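PDB 6T8S: pilin from Clostridioides difficile, which is the major type IV pilin PilA1, the subunit that probably polymerises into the bacterium's thin surface pili. Local coordinates for residues A[40-53]-A[69-81]. Numbering follows the deposited sequence.
Sequences IPVTPDGQTGLSVL and KYKLIKVGNKLVL
The hydroxyl OG1 of Thr-43 works in two directions: it accepts the amide N of Leu-72 at 2.9 Å in a nearly straight bond (179°) and donates to Gly-49 O at 2.8 Å, tying the loop back on itself. OG1 lies beside its own backbone N (chi1 -57°), which turns hydroxyl and amide alike to the Leu-72 backbone; Thr-43 N donates to Leu-72 O at 2.9 Å. A water donates to that same oxygen and to Thr-43 O. Gly-49 N hydrogen-bonds Tyr-70 O from within the carbonyl plane, but the bond is bent. Lys-71, bent at chi3 (-82°), brings NZ to Gln-47 O, 2.9 Å away and nearly in line with its C=O bond. In this type IV pilin fold, an N-terminal helix backs an antiparallel sheet; residues 40-53 belong to the connection between them and run beside the outer strand 70-75. Next to these bonds, the Leu-72 side chain points toward the loop: Leu-50 CD2 meets Leu-72 CG at 3.6 Å, the two side chains crossing at about a right angle, while Val-52 CG1 and Leu-53 CD1 close on Leu-72 CD1. Farther along, Ile-40 CG2 presses tightly on Leu-79 CD1 (3.5 Å). On helix 9-37, Leu-50 touches Val-26, Leu-79 touches Ala-30, and Tyr-70 OH bonds Asp-22.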
# COMPACT_ATOMS: atom_id res chain seq x y z
N ILE A 40 -5.39 -15.54 -0.88
CA ILE A 40 -4.98 -14.11 -0.78
C ILE A 40 -6.15 -13.26 -1.26
O ILE A 40 -6.67 -13.50 -2.35
CB ILE A 40 -3.70 -13.94 -1.62
CG1 ILE A 40 -2.53 -14.73 -1.02
CG2 ILE A 40 -3.34 -12.48 -1.81
CD1 ILE A 40 -2.14 -14.29 0.37
N PRO A 41 -6.61 -12.24 -0.49
CA PRO A 41 -7.66 -11.34 -0.95
C PRO A 41 -7.11 -10.39 -2.02
O PRO A 41 -6.13 -9.73 -1.76
CB PRO A 41 -8.06 -10.53 0.29
CG PRO A 41 -6.80 -10.55 1.14
CD PRO A 41 -6.14 -11.89 0.86
N VAL A 42 -7.76 -10.35 -3.18
CA VAL A 42 -7.34 -9.42 -4.27
C VAL A 42 -8.55 -8.62 -4.74
O VAL A 42 -9.68 -9.14 -4.69
CB VAL A 42 -6.68 -10.17 -5.43
CG1 VAL A 42 -5.38 -10.81 -5.01
CG2 VAL A 42 -7.63 -11.19 -6.04
N THR A 43 -8.31 -7.40 -5.19
CA THR A 43 -9.33 -6.57 -5.88
C THR A 43 -9.67 -7.29 -7.17
O THR A 43 -8.78 -7.77 -7.86
CB THR A 43 -8.82 -5.14 -6.12
OG1 THR A 43 -8.45 -4.56 -4.86
CG2 THR A 43 -9.84 -4.25 -6.80
N PRO A 44 -10.96 -7.43 -7.53
CA PRO A 44 -11.32 -8.03 -8.82
C PRO A 44 -10.63 -7.29 -9.98
O PRO A 44 -10.48 -6.07 -9.92
CB PRO A 44 -12.84 -7.85 -8.91
CG PRO A 44 -13.30 -7.72 -7.45
CD PRO A 44 -12.14 -7.06 -6.73
N ASP A 45 -10.23 -8.05 -11.00
CA ASP A 45 -9.63 -7.52 -12.25
C ASP A 45 -10.50 -6.37 -12.77
O ASP A 45 -11.73 -6.55 -12.84
CB ASP A 45 -9.52 -8.58 -13.35
CG ASP A 45 -8.39 -9.57 -13.19
OD1 ASP A 45 -7.55 -9.38 -12.28
OD2 ASP A 45 -8.34 -10.52 -13.99
N GLY A 46 -9.87 -5.26 -13.13
CA GLY A 46 -10.55 -4.11 -13.77
C GLY A 46 -11.18 -3.16 -12.78
O GLY A 46 -11.88 -2.25 -13.23
N GLN A 47 -10.95 -3.35 -11.48
CA GLN A 47 -11.56 -2.52 -10.41
C GLN A 47 -10.46 -1.94 -9.50
O GLN A 47 -9.32 -2.43 -9.54
CB GLN A 47 -12.53 -3.34 -9.56
CG GLN A 47 -13.67 -3.95 -10.36
CD GLN A 47 -14.66 -4.70 -9.50
OE1 GLN A 47 -14.69 -4.59 -8.27
NE2 GLN A 47 -15.48 -5.51 -10.15
N THR A 48 -10.84 -0.95 -8.70
CA THR A 48 -10.01 -0.40 -7.60
C THR A 48 -10.75 -0.65 -6.28
O THR A 48 -11.91 -1.13 -6.33
CB THR A 48 -9.69 1.08 -7.87
OG1 THR A 48 -10.88 1.85 -7.78
CG2 THR A 48 -9.06 1.30 -9.22
N GLY A 49 -10.11 -0.36 -5.15
CA GLY A 49 -10.77 -0.35 -3.84
C GLY A 49 -10.60 -1.66 -3.08
O GLY A 49 -10.01 -2.61 -3.62
N LEU A 50 -11.08 -1.68 -1.84
CA LEU A 50 -10.81 -2.76 -0.85
C LEU A 50 -12.11 -3.47 -0.46
O LEU A 50 -12.12 -4.15 0.59
CB LEU A 50 -10.17 -2.09 0.38
CG LEU A 50 -8.84 -1.40 0.10
CD1 LEU A 50 -8.33 -0.68 1.33
CD2 LEU A 50 -7.81 -2.40 -0.41
N SER A 51 -13.16 -3.41 -1.29
CA SER A 51 -14.47 -4.02 -0.94
C SER A 51 -14.34 -5.55 -0.76
O SER A 51 -15.20 -6.12 -0.04
CB SER A 51 -15.53 -3.63 -1.95
OG SER A 51 -15.28 -4.30 -3.17
N VAL A 52 -13.30 -6.19 -1.32
CA VAL A 52 -13.01 -7.64 -1.08
C VAL A 52 -12.90 -7.91 0.43
O VAL A 52 -13.27 -9.02 0.88
CB VAL A 52 -11.76 -8.11 -1.85
CG1 VAL A 52 -10.49 -7.44 -1.35
CG2 VAL A 52 -11.60 -9.63 -1.83
N LEU A 53 -12.44 -6.93 1.22
CA LEU A 53 -12.27 -7.08 2.70
C LEU A 53 -13.47 -6.55 3.49
O LEU A 53 -13.35 -6.46 4.73
CB LEU A 53 -11.00 -6.33 3.13
CG LEU A 53 -9.68 -6.83 2.57
CD1 LEU A 53 -8.54 -5.98 3.11
CD2 LEU A 53 -9.43 -8.29 2.90
N LYS A 69 -5.81 6.03 -4.89
CA LYS A 69 -6.80 5.03 -4.40
C LYS A 69 -6.07 3.74 -4.02
O LYS A 69 -5.05 3.40 -4.64
CB LYS A 69 -7.84 4.72 -5.47
CG LYS A 69 -8.92 5.78 -5.66
CD LYS A 69 -9.88 5.44 -6.77
CE LYS A 69 -10.62 6.65 -7.30
NZ LYS A 69 -11.69 6.26 -8.24
N TYR A 70 -6.59 3.02 -3.03
CA TYR A 70 -6.03 1.72 -2.61
C TYR A 70 -6.62 0.61 -3.49
O TYR A 70 -7.81 0.70 -3.87
CB TYR A 70 -6.37 1.44 -1.14
CG TYR A 70 -5.71 2.33 -0.11
CD1 TYR A 70 -4.34 2.37 0.02
CD2 TYR A 70 -6.47 3.08 0.78
CE1 TYR A 70 -3.73 3.16 0.99
CE2 TYR A 70 -5.88 3.86 1.75
CZ TYR A 70 -4.50 3.90 1.87
OH TYR A 70 -3.88 4.67 2.82
N LYS A 71 -5.83 -0.43 -3.74
CA LYS A 71 -6.35 -1.75 -4.20
C LYS A 71 -5.38 -2.84 -3.76
O LYS A 71 -4.27 -2.50 -3.33
CB LYS A 71 -6.64 -1.73 -5.71
CG LYS A 71 -5.45 -1.73 -6.64
CD LYS A 71 -5.86 -1.86 -8.13
CE LYS A 71 -6.15 -3.28 -8.57
NZ LYS A 71 -6.61 -3.39 -9.98
N LEU A 72 -5.81 -4.09 -3.85
CA LEU A 72 -5.01 -5.28 -3.45
C LEU A 72 -4.66 -6.06 -4.71
O LEU A 72 -5.60 -6.35 -5.49
CB LEU A 72 -5.83 -6.14 -2.49
CG LEU A 72 -6.10 -5.52 -1.12
CD1 LEU A 72 -7.03 -6.41 -0.32
CD2 LEU A 72 -4.81 -5.30 -0.37
N ILE A 73 -3.38 -6.36 -4.88
CA ILE A 73 -2.85 -7.15 -6.03
C ILE A 73 -1.96 -8.29 -5.51
O ILE A 73 -1.36 -8.17 -4.41
CB ILE A 73 -2.11 -6.26 -7.04
CG1 ILE A 73 -0.82 -5.68 -6.48
CG2 ILE A 73 -3.07 -5.20 -7.59
CD1 ILE A 73 0.02 -4.90 -7.48
N LYS A 74 -1.85 -9.34 -6.31
CA LYS A 74 -0.91 -10.44 -6.04
C LYS A 74 0.31 -10.20 -6.94
O LYS A 74 0.12 -9.94 -8.15
CB LYS A 74 -1.62 -11.78 -6.25
CG LYS A 74 -0.75 -12.99 -5.98
CD LYS A 74 -1.54 -14.25 -5.71
CE LYS A 74 -0.83 -15.50 -6.18
NZ LYS A 74 -1.76 -16.66 -6.23
N VAL A 75 1.50 -10.21 -6.35
CA VAL A 75 2.80 -10.10 -7.07
C VAL A 75 3.60 -11.35 -6.71
O VAL A 75 4.02 -11.45 -5.56
CB VAL A 75 3.54 -8.80 -6.71
CG1 VAL A 75 4.83 -8.67 -7.51
CG2 VAL A 75 2.66 -7.58 -6.92
N GLY A 76 3.73 -12.29 -7.64
CA GLY A 76 4.23 -13.65 -7.34
C GLY A 76 3.40 -14.30 -6.24
O GLY A 76 2.19 -14.48 -6.44
N ASN A 77 4.03 -14.61 -5.11
CA ASN A 77 3.40 -15.28 -3.94
C ASN A 77 2.93 -14.23 -2.91
O ASN A 77 2.32 -14.64 -1.91
CB ASN A 77 4.35 -16.29 -3.29
CG ASN A 77 5.68 -15.68 -2.88
OD1 ASN A 77 6.26 -14.88 -3.62
ND2 ASN A 77 6.17 -16.03 -1.70
N LYS A 78 3.19 -12.94 -3.15
CA LYS A 78 2.98 -11.86 -2.14
C LYS A 78 1.64 -11.15 -2.37
O LYS A 78 1.27 -10.93 -3.54
CB LYS A 78 4.14 -10.87 -2.20
CG LYS A 78 5.48 -11.45 -1.78
CD LYS A 78 6.59 -10.44 -1.83
CE LYS A 78 7.97 -11.02 -1.58
NZ LYS A 78 8.29 -12.08 -2.56
N LEU A 79 0.97 -10.78 -1.28
CA LEU A 79 -0.13 -9.78 -1.29
C LEU A 79 0.47 -8.39 -1.15
O LEU A 79 1.26 -8.17 -0.21
CB LEU A 79 -1.12 -10.02 -0.16
CG LEU A 79 -2.26 -9.01 -0.10
CD1 LEU A 79 -3.10 -9.06 -1.36
CD2 LEU A 79 -3.13 -9.22 1.13
N VAL A 80 0.07 -7.47 -2.03
CA VAL A 80 0.64 -6.10 -2.11
C VAL A 80 -0.50 -5.09 -2.05
O VAL A 80 -1.52 -5.25 -2.76
CB VAL A 80 1.49 -5.94 -3.39
CG1 VAL A 80 1.95 -4.51 -3.60
CG2 VAL A 80 2.68 -6.89 -3.38
N LEU A 81 -0.33 -4.06 -1.22
CA LEU A 81 -1.22 -2.89 -1.20
C LEU A 81 -0.70 -1.92 -2.27
O LEU A 81 0.43 -1.41 -2.13
CB LEU A 81 -1.22 -2.26 0.20
CG LEU A 81 -2.08 -1.01 0.34
CD1 LEU A 81 -3.55 -1.33 0.15
CD2 LEU A 81 -1.83 -0.34 1.69
O HOH W 1 -5.97 -7.23 -7.99